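Long-range contacts in membrane attack complex assembly inhibitor BGA71 (Borreliella bavariensis, PDB 6FMH), which probably blocks assembly of the complement membrane attack complex at the surface of the Lyme disease spirochaete: residues 83-88 with 171-176; 156-161 with 178-183. All blocks are in the same frame, centred on the assembly; numbering follows the deposited sequence.

In the fold
Both contacts use the short helix 173-183, the last helix of this all-helical fold, and fasten it to two different partners: interaction 1 sets its first turn against residues 83-88 of helix 73-88, and interaction 2 sets its later turns against helix 127-163. Their centres are about 12 Å apart, on the same side of the chain's centre, from which they lie about 20 Å and 15 Å away. The two meet directly where Leu-86 CD1 packs 3.8 Å from Met-180 CG. Interaction 1 is apolar and partly buried, whereas interaction 2 is buried and turns on the hydroxyl of Tyr-179. Helix 173-183 is thus held by methyl packing on helix 73-88 and by a polar link to helix 127-163.

Interaction 1: residues 83-88 with 171-176; sequences LETLYN and TNVDAL
Thr-85 and Leu-86, neighbours on helix 73-88, meet Val-173 and Leu-176 on the first turn of helix 173-183, and the contact is carried by methyl groups. Thr-85 turns its methyl rather than its hydroxyl to the other helix: CG2 stands anti to the backbone N, and Thr-85 CG2 comes within 3.6 Å of Val-173 CG1. The two side chains cross obliquely, with Val-173 CG2 somewhat farther off. Thr-85 OG1 is hydrogen-bonded instead to the carbonyl oxygen of Glu-81, one turn back in its own helix.

The leucine pair is set at a similar slant. Leu-86 reaches across with the end of its side chain, and Leu-86 CD2 lies 3.7 Å from Leu-176 CD2. The CB of Leu-176 points toward helix 73-88, and chi1 of 179° sets CG anti to the backbone N, where Leu-176 CG lies 3.8 Å from Leu-86 CD2. Leu-86 CD2 also lies 4.0 Å from Val-173 CG1, which places that one methyl against both residues of the partner helix. The nearest backbones are those of Leu-86 and Val-173, with CA atoms 6.7 Å apart.

Asn-172 is the N-cap of helix 173-183. Its OD1 accepts weak bonds from the backbone N of Asp-174 and of Ala-175. Beyond the pair of segments, Leu-86 continues onto Ala-177 and Met-180, and Val-173 touches Lys-89. With 199 Å² buried and every cross-segment approach made by carbon, the chemistry implies cohesion by dispersion; water is probably excluded more fully at the buried leucines than at the partly exposed Thr-85 and Val-173.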
ATOM      1  N   LEU A  83      18.085  -6.356 -21.307  1.00 15.43           N
ATOM      2  CA  LEU A  83      16.785  -6.977 -21.407  1.00 16.05           C
ATOM      3  C   LEU A  83      16.203  -6.886 -22.784  1.00 17.11           C
ATOM      4  O   LEU A  83      15.549  -7.798 -23.234  1.00 18.22           O
ATOM      5  CB  LEU A  83      15.833  -6.387 -20.377  1.00 15.53           C
ATOM      6  CG  LEU A  83      16.210  -6.652 -18.916  1.00 14.53           C
ATOM      7  CD1 LEU A  83      15.252  -5.883 -18.057  1.00 14.57           C
ATOM      8  CD2 LEU A  83      16.203  -8.126 -18.570  1.00 13.89           C
ATOM      9  N   GLU A  84      16.483  -5.795 -23.482  1.00 20.46           N
ATOM     10  CA  GLU A  84      15.985  -5.613 -24.852  1.00 20.91           C
ATOM     11  C   GLU A  84      16.729  -6.437 -25.891  1.00 19.38           C
ATOM     12  O   GLU A  84      16.152  -6.902 -26.852  1.00 19.50           O
ATOM     13  CB  GLU A  84      16.034  -4.147 -25.234  1.00 23.34           C
ATOM     14  CG  GLU A  84      14.890  -3.369 -24.628  1.00 26.35           C
ATOM     15  CD  GLU A  84      14.954  -1.877 -24.914  1.00 30.94           C
ATOM     16  OE1 GLU A  84      15.873  -1.436 -25.618  1.00 36.95           O
ATOM     17  OE2 GLU A  84      14.048  -1.155 -24.475  1.00 33.90           O
ATOM     18  N   THR A  85      18.015  -6.630 -25.694  1.00 18.56           N
ATOM     19  CA  THR A  85      18.737  -7.629 -26.479  1.00 18.28           C
ATOM     20  C   THR A  85      18.040  -9.001 -26.364  1.00 16.92           C
ATOM     21  O   THR A  85      17.736  -9.624 -27.372  1.00 15.77           O
ATOM     22  CB  THR A  85      20.172  -7.756 -25.963  1.00 19.43           C
ATOM     23  OG1 THR A  85      20.741  -6.433 -25.841  1.00 23.34           O
ATOM     24  CG2 THR A  85      21.035  -8.627 -26.853  1.00 18.88           C
ATOM     25  N   LEU A  86      17.813  -9.454 -25.133  1.00 16.39           N
ATOM     26  CA  LEU A  86      17.272 -10.790 -24.877  1.00 16.38           C
ATOM     27  C   LEU A  86      15.871 -10.898 -25.445  1.00 16.53           C
ATOM     28  O   LEU A  86      15.530 -11.917 -26.055  1.00 14.84           O
ATOM     29  CB  LEU A  86      17.251 -11.119 -23.370  1.00 16.39           C
ATOM     30  CG  LEU A  86      18.592 -11.328 -22.683  1.00 16.32           C
ATOM     31  CD1 LEU A  86      18.471 -11.479 -21.173  1.00 15.83           C
ATOM     32  CD2 LEU A  86      19.321 -12.523 -23.252  1.00 16.86           C
ATOM     33  N   TYR A  87      15.088  -9.835 -25.262  1.00 16.87           N
ATOM     34  CA  TYR A  87      13.722  -9.759 -25.761  1.00 19.46           C
ATOM     35  C   TYR A  87      13.677  -9.813 -27.283  1.00 21.00           C
ATOM     36  O   TYR A  87      12.848 -10.501 -27.867  1.00 20.90           O
ATOM     37  CB  TYR A  87      13.062  -8.447 -25.316  1.00 22.28           C
ATOM     38  CG  TYR A  87      11.599  -8.341 -25.633  1.00 24.89           C
ATOM     39  CD1 TYR A  87      11.161  -7.923 -26.897  1.00 27.15           C
ATOM     40  CD2 TYR A  87      10.649  -8.653 -24.692  1.00 25.95           C
ATOM     41  CE1 TYR A  87       9.812  -7.842 -27.214  1.00 27.42           C
ATOM     42  CE2 TYR A  87       9.307  -8.542 -24.995  1.00 27.70           C
ATOM     43  CZ  TYR A  87       8.895  -8.147 -26.266  1.00 27.33           C
ATOM     44  OH  TYR A  87       7.549  -8.050 -26.588  1.00 29.67           O
ATOM     45  N   ASN A  88      14.572  -9.090 -27.937  1.00 22.77           N
ATOM     46  CA  ASN A  88      14.594  -9.085 -29.389  1.00 25.33           C
ATOM     47  C   ASN A  88      15.111 -10.357 -30.043  1.00 28.17           C
ATOM     48  O   ASN A  88      15.024 -10.486 -31.270  1.00 29.21           O
ATOM     49  CB  ASN A  88      15.370  -7.895 -29.914  1.00 25.43           C
ATOM     50  CG  ASN A  88      14.696  -6.624 -29.615  1.00 25.36           C
ATOM     51  OD1 ASN A  88      13.464  -6.578 -29.559  1.00 31.77           O
ATOM     52  ND2 ASN A  88      15.463  -5.572 -29.405  1.00 25.36           N
ATOM     53  N   THR A 171      28.765  -9.191 -26.323  1.00 24.15           N
ATOM     54  CA  THR A 171      28.992  -9.537 -27.712  1.00 24.02           C
ATOM     55  C   THR A 171      28.099 -10.669 -28.163  1.00 24.78           C
ATOM     56  O   THR A 171      27.815 -10.798 -29.348  1.00 27.55           O
ATOM     57  CB  THR A 171      30.441  -9.956 -27.839  1.00 24.66           C
ATOM     58  OG1 THR A 171      31.247  -8.761 -27.812  1.00 23.66           O
ATOM     59  CG2 THR A 171      30.705 -10.775 -29.125  1.00 25.42           C
ATOM     60  N   ASN A 172      27.669 -11.498 -27.221  1.00 23.77           N
ATOM     61  CA  ASN A 172      27.036 -12.754 -27.568  1.00 22.32           C
ATOM     62  C   ASN A 172      25.780 -12.942 -26.791  1.00 20.22           C
ATOM     63  O   ASN A 172      25.819 -13.180 -25.577  1.00 20.30           O
ATOM     64  CB  ASN A 172      28.032 -13.877 -27.271  1.00 24.83           C
ATOM     65  CG  ASN A 172      27.636 -15.201 -27.893  1.00 25.96           C
ATOM     66  OD1 ASN A 172      26.472 -15.435 -28.208  1.00 30.61           O
ATOM     67  ND2 ASN A 172      28.613 -16.069 -28.079  1.00 25.33           N
ATOM     68  N   VAL A 173      24.653 -12.768 -27.467  1.00 19.44           N
ATOM     69  CA  VAL A 173      23.351 -12.942 -26.827  1.00 19.34           C
ATOM     70  C   VAL A 173      23.180 -14.300 -26.198  1.00 19.40           C
ATOM     71  O   VAL A 173      22.661 -14.381 -25.099  1.00 20.19           O
ATOM     72  CB  VAL A 173      22.105 -12.831 -27.708  1.00 19.02           C
ATOM     73  CG1 VAL A 173      21.004 -12.241 -26.833  1.00 18.77           C
ATOM     74  CG2 VAL A 173      22.300 -11.994 -28.936  1.00 18.71           C
ATOM     75  N   ASP A 174      23.618 -15.351 -26.879  1.00 18.37           N
ATOM     76  CA  ASP A 174      23.553 -16.692 -26.307  1.00 18.03           C
ATOM     77  C   ASP A 174      24.336 -16.792 -25.012  1.00 16.93           C
ATOM     78  O   ASP A 174      23.864 -17.330 -24.034  1.00 15.79           O
ATOM     79  CB  ASP A 174      24.084 -17.712 -27.301  1.00 18.71           C
ATOM     80  CG  ASP A 174      23.190 -17.833 -28.530  1.00 18.95           C
ATOM     81  OD1 ASP A 174      21.988 -17.565 -28.467  1.00 19.18           O
ATOM     82  OD2 ASP A 174      23.686 -18.189 -29.582  1.00 19.82           O
ATOM     83  N   ALA A 175      25.514 -16.175 -24.998  1.00 16.98           N
ATOM     84  CA  ALA A 175      26.318 -16.124 -23.792  1.00 16.78           C
ATOM     85  C   ALA A 175      25.530 -15.367 -22.761  1.00 16.43           C
ATOM     86  O   ALA A 175      25.428 -15.806 -21.620  1.00 15.58           O
ATOM     87  CB  ALA A 175      27.669 -15.458 -24.051  1.00 16.36           C
ATOM     88  N   LEU A 176      24.983 -14.216 -23.182  1.00 16.32           N
ATOM     89  CA  LEU A 176      24.217 -13.350 -22.291  1.00 15.90           C
ATOM     90  C   LEU A 176      23.093 -14.137 -21.628  1.00 15.15           C
ATOM     91  O   LEU A 176      22.972 -14.144 -20.403  1.00 14.25           O
ATOM     92  CB  LEU A 176      23.626 -12.188 -23.054  1.00 16.69           C
ATOM     93  CG  LEU A 176      22.775 -11.225 -22.217  1.00 17.27           C
ATOM     94  CD1 LEU A 176      23.624 -10.591 -21.144  1.00 17.52           C
ATOM     95  CD2 LEU A 176      22.179 -10.166 -23.138  1.00 16.96           C
TER

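Interaction 2: residues 156-161 with 178-183; sequences NETIDD and TYMKEN
The ring of Tyr-179 spans the gap to helix 127-163, with Asn-183 ND2 over the centre of one face, 3.2 Å above the plane, and Thr-158 OG1 in plane at the edge. Asp-161 OD2 also lies at the edge near the plane, its carboxylate turned 83° from the ring. The CB of Tyr-179 points toward helix 127-163, and with chi1 at 180° CG continues outward, anti to the backbone N, letting the ring extend across to Thr-158 and Asp-161.

At the far end of the ring, Tyr-179 OH donates to Asp-161 OD2 at 2.7 Å, meeting the carboxylate on its anti side and 21° out of its plane. Thr-158 OG1 stands 3.2 Å from Tyr-179 OH, but its hydrogen bonding is shared with Tyr-184 OH and the carbonyl oxygen of Lys-154. Thr-158 CG2 faces Met-180 SD at 4.2 Å. The amide over the ring is anchored within segment 178-183, Asn-183 ND2 donating to Tyr-179 O at 2.6 Å.

The segment axes run nearly antiparallel and stay 12.1 Å apart at closest approach, a spacing bridged by the tyrosine's length. Tyr-179 also touches Ile-169 in the loop linking the helices, whereas Met-180 turns to Phe-99 and Leu-86. The chemistry implies a directional link in a buried setting: the phenol satisfies one oxygen of Asp-161, and its proton would be expected to temper the carboxylate's negative charge.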
ATOM      1  N   ASN A 156      24.480  -5.460  -9.564  1.00 10.31           N
ATOM      2  CA  ASN A 156      25.590  -4.540  -9.848  1.00 10.11           C
ATOM      3  C   ASN A 156      26.778  -5.245 -10.474  1.00 10.54           C
ATOM      4  O   ASN A 156      27.444  -4.706 -11.385  1.00  9.42           O
ATOM      5  CB  ASN A 156      25.947  -3.768  -8.619  1.00  9.40           C
ATOM      6  CG  ASN A 156      24.978  -2.662  -8.402  1.00  9.60           C
ATOM      7  OD1 ASN A 156      25.005  -1.674  -9.108  1.00  9.07           O
ATOM      8  ND2 ASN A 156      24.056  -2.834  -7.430  1.00 10.12           N
ATOM      9  N   GLU A 157      26.991  -6.475  -9.997  1.00 11.47           N
ATOM     10  CA  GLU A 157      28.013  -7.343 -10.542  1.00 13.03           C
ATOM     11  C   GLU A 157      27.713  -7.685 -12.023  1.00 11.78           C
ATOM     12  O   GLU A 157      28.605  -7.770 -12.861  1.00 10.66           O
ATOM     13  CB  GLU A 157      28.187  -8.632  -9.727  1.00 15.94           C
ATOM     14  CG  GLU A 157      28.882  -9.606 -10.628  1.00 19.09           C
ATOM     15  CD  GLU A 157      28.885 -10.997 -10.160  1.00 22.43           C
ATOM     16  OE1 GLU A 157      27.965 -11.392  -9.462  1.00 29.30           O
ATOM     17  OE2 GLU A 157      29.799 -11.719 -10.512  1.00 24.90           O
ATOM     18  N   THR A 158      26.446  -7.819 -12.340  1.00 11.29           N
ATOM     19  CA  THR A 158      26.033  -8.071 -13.685  1.00 11.53           C
ATOM     20  C   THR A 158      26.219  -6.858 -14.627  1.00 11.37           C
ATOM     21  O   THR A 158      26.760  -7.010 -15.727  1.00 11.62           O
ATOM     22  CB  THR A 158      24.598  -8.526 -13.652  1.00 12.17           C
ATOM     23  OG1 THR A 158      24.554  -9.836 -13.114  1.00 12.89           O
ATOM     24  CG2 THR A 158      23.955  -8.542 -15.046  1.00 12.90           C
ATOM     25  N   ILE A 159      25.845  -5.667 -14.174  1.00 11.71           N
ATOM     26  CA  ILE A 159      26.101  -4.440 -14.919  1.00 12.26           C
ATOM     27  C   ILE A 159      27.599  -4.277 -15.216  1.00 13.72           C
ATOM     28  O   ILE A 159      27.988  -3.947 -16.342  1.00 13.84           O
ATOM     29  CB  ILE A 159      25.616  -3.168 -14.179  1.00 11.59           C
ATOM     30  CG1 ILE A 159      24.084  -3.217 -13.878  1.00 12.06           C
ATOM     31  CG2 ILE A 159      26.030  -1.916 -14.938  1.00 11.22           C
ATOM     32  CD1 ILE A 159      23.155  -3.229 -15.072  1.00 12.43           C
ATOM     33  N   ASP A 160      28.434  -4.463 -14.199  1.00 14.93           N
ATOM     34  CA  ASP A 160      29.855  -4.371 -14.400  1.00 15.96           C
ATOM     35  C   ASP A 160      30.342  -5.428 -15.398  1.00 16.87           C
ATOM     36  O   ASP A 160      31.136  -5.118 -16.287  1.00 17.31           O
ATOM     37  CB  ASP A 160      30.568  -4.608 -13.096  1.00 16.23           C
ATOM     38  CG  ASP A 160      30.332  -3.562 -12.122  1.00 17.17           C
ATOM     39  OD1 ASP A 160      29.642  -2.550 -12.426  1.00 19.32           O
ATOM     40  OD2 ASP A 160      30.825  -3.761 -11.000  1.00 18.79           O
ATOM     41  N   ASP A 161      29.924  -6.677 -15.194  1.00 16.36           N
ATOM     42  CA  ASP A 161      30.303  -7.764 -16.090  1.00 15.57           C
ATOM     43  C   ASP A 161      29.931  -7.467 -17.516  1.00 13.24           C
ATOM     44  O   ASP A 161      30.688  -7.742 -18.429  1.00 13.01           O
ATOM     45  CB  ASP A 161      29.629  -9.078 -15.653  1.00 16.18           C
ATOM     46  CG  ASP A 161      30.401  -9.812 -14.559  1.00 17.46           C
ATOM     47  OD1 ASP A 161      31.523  -9.401 -14.181  1.00 15.43           O
ATOM     48  OD2 ASP A 161      29.862 -10.816 -14.055  1.00 21.10           O
ATOM     49  N   THR A 178      22.848 -17.303 -21.144  1.00 11.45           N
ATOM     50  CA  THR A 178      23.293 -18.302 -20.211  1.00 11.89           C
ATOM     51  C   THR A 178      23.624 -17.667 -18.868  1.00 12.12           C
ATOM     52  O   THR A 178      23.253 -18.203 -17.818  1.00 12.17           O
ATOM     53  CB  THR A 178      24.521 -19.052 -20.746  1.00 11.41           C
ATOM     54  OG1 THR A 178      24.190 -19.598 -22.009  1.00 11.64           O
ATOM     55  CG2 THR A 178      24.970 -20.135 -19.845  1.00 11.38           C
ATOM     56  N   TYR A 179      24.264 -16.513 -18.927  1.00 11.97           N
ATOM     57  CA  TYR A 179      24.640 -15.812 -17.742  1.00 12.09           C
ATOM     58  C   TYR A 179      23.397 -15.447 -16.899  1.00 13.29           C
ATOM     59  O   TYR A 179      23.392 -15.613 -15.673  1.00 13.81           O
ATOM     60  CB  TYR A 179      25.429 -14.572 -18.132  1.00 10.92           C
ATOM     61  CG  TYR A 179      25.891 -13.726 -16.977  1.00 10.61           C
ATOM     62  CD1 TYR A 179      25.044 -12.860 -16.338  1.00 10.45           C
ATOM     63  CD2 TYR A 179      27.216 -13.736 -16.585  1.00 10.88           C
ATOM     64  CE1 TYR A 179      25.486 -12.082 -15.294  1.00 10.75           C
ATOM     65  CE2 TYR A 179      27.687 -12.934 -15.555  1.00 10.95           C
ATOM     66  CZ  TYR A 179      26.822 -12.120 -14.905  1.00 11.03           C
ATOM     67  OH  TYR A 179      27.267 -11.376 -13.845  1.00 11.45           O
ATOM     68  N   MET A 180      22.399 -14.845 -17.544  1.00 14.34           N
ATOM     69  CA  MET A 180      21.220 -14.414 -16.840  1.00 14.21           C
ATOM     70  C   MET A 180      20.530 -15.625 -16.247  1.00 18.38           C
ATOM     71  O   MET A 180      20.070 -15.575 -15.100  1.00 20.08           O
ATOM     72  CB  MET A 180      20.289 -13.686 -17.774  1.00 12.41           C
ATOM     73  CG  MET A 180      20.787 -12.324 -18.236  1.00 11.38           C
ATOM     74  SD  MET A 180      21.249 -11.124 -17.008  1.00  9.42           S
ATOM     75  CE  MET A 180      19.772 -10.715 -16.280  1.00  9.18           C
ATOM     76  N   LYS A 181      20.505 -16.742 -16.994  1.00 21.95           N
ATOM     77  CA  LYS A 181      19.937 -17.982 -16.473  1.00 22.68           C
ATOM     78  C   LYS A 181      20.666 -18.489 -15.200  1.00 23.98           C
ATOM     79  O   LYS A 181      20.020 -18.895 -14.236  1.00 24.94           O
ATOM     80  CB  LYS A 181      19.966 -19.067 -17.556  1.00 25.19           C
ATOM     81  CG  LYS A 181      18.726 -19.081 -18.415  1.00 28.06           C
ATOM     82  CD  LYS A 181      18.743 -20.158 -19.485  1.00 29.79           C
ATOM     83  CE  LYS A 181      19.584 -19.736 -20.682  1.00 32.42           C
ATOM     84  NZ  LYS A 181      19.430 -20.659 -21.855  1.00 35.85           N
ATOM     85  N   GLU A 182      22.005 -18.507 -15.233  1.00 23.65           N
ATOM     86  CA  GLU A 182      22.817 -19.099 -14.159  1.00 25.58           C
ATOM     87  C   GLU A 182      22.936 -18.183 -12.891  1.00 23.24           C
ATOM     88  O   GLU A 182      23.256 -18.660 -11.786  1.00 20.82           O
ATOM     89  CB  GLU A 182      24.185 -19.623 -14.701  1.00 29.22           C
ATOM     90  CG  GLU A 182      24.040 -20.670 -15.859  1.00 36.94           C
ATOM     91  CD  GLU A 182      23.120 -21.887 -15.541  1.00 43.53           C
ATOM     92  OE1 GLU A 182      23.385 -22.565 -14.527  1.00 47.54           O
ATOM     93  OE2 GLU A 182      22.130 -22.188 -16.291  1.00 45.46           O
ATOM     94  N   ASN A 183      22.648 -16.885 -13.033  1.00 20.02           N
ATOM     95  CA  ASN A 183      22.793 -15.962 -11.913  1.00 17.17           C
ATOM     96  C   ASN A 183      21.474 -15.502 -11.366  1.00 17.32           C
ATOM     97  O   ASN A 183      21.417 -14.769 -10.393  1.00 17.14           O
ATOM     98  CB  ASN A 183      23.639 -14.790 -12.359  1.00 15.91           C
ATOM     99  CG  ASN A 183      25.029 -15.221 -12.683  1.00 15.54           C
ATOM    100  OD1 ASN A 183      25.856 -15.477 -11.763  1.00 16.55           O
ATOM    101  ND2 ASN A 183      25.366 -15.218 -13.959  1.00 14.63           N
TER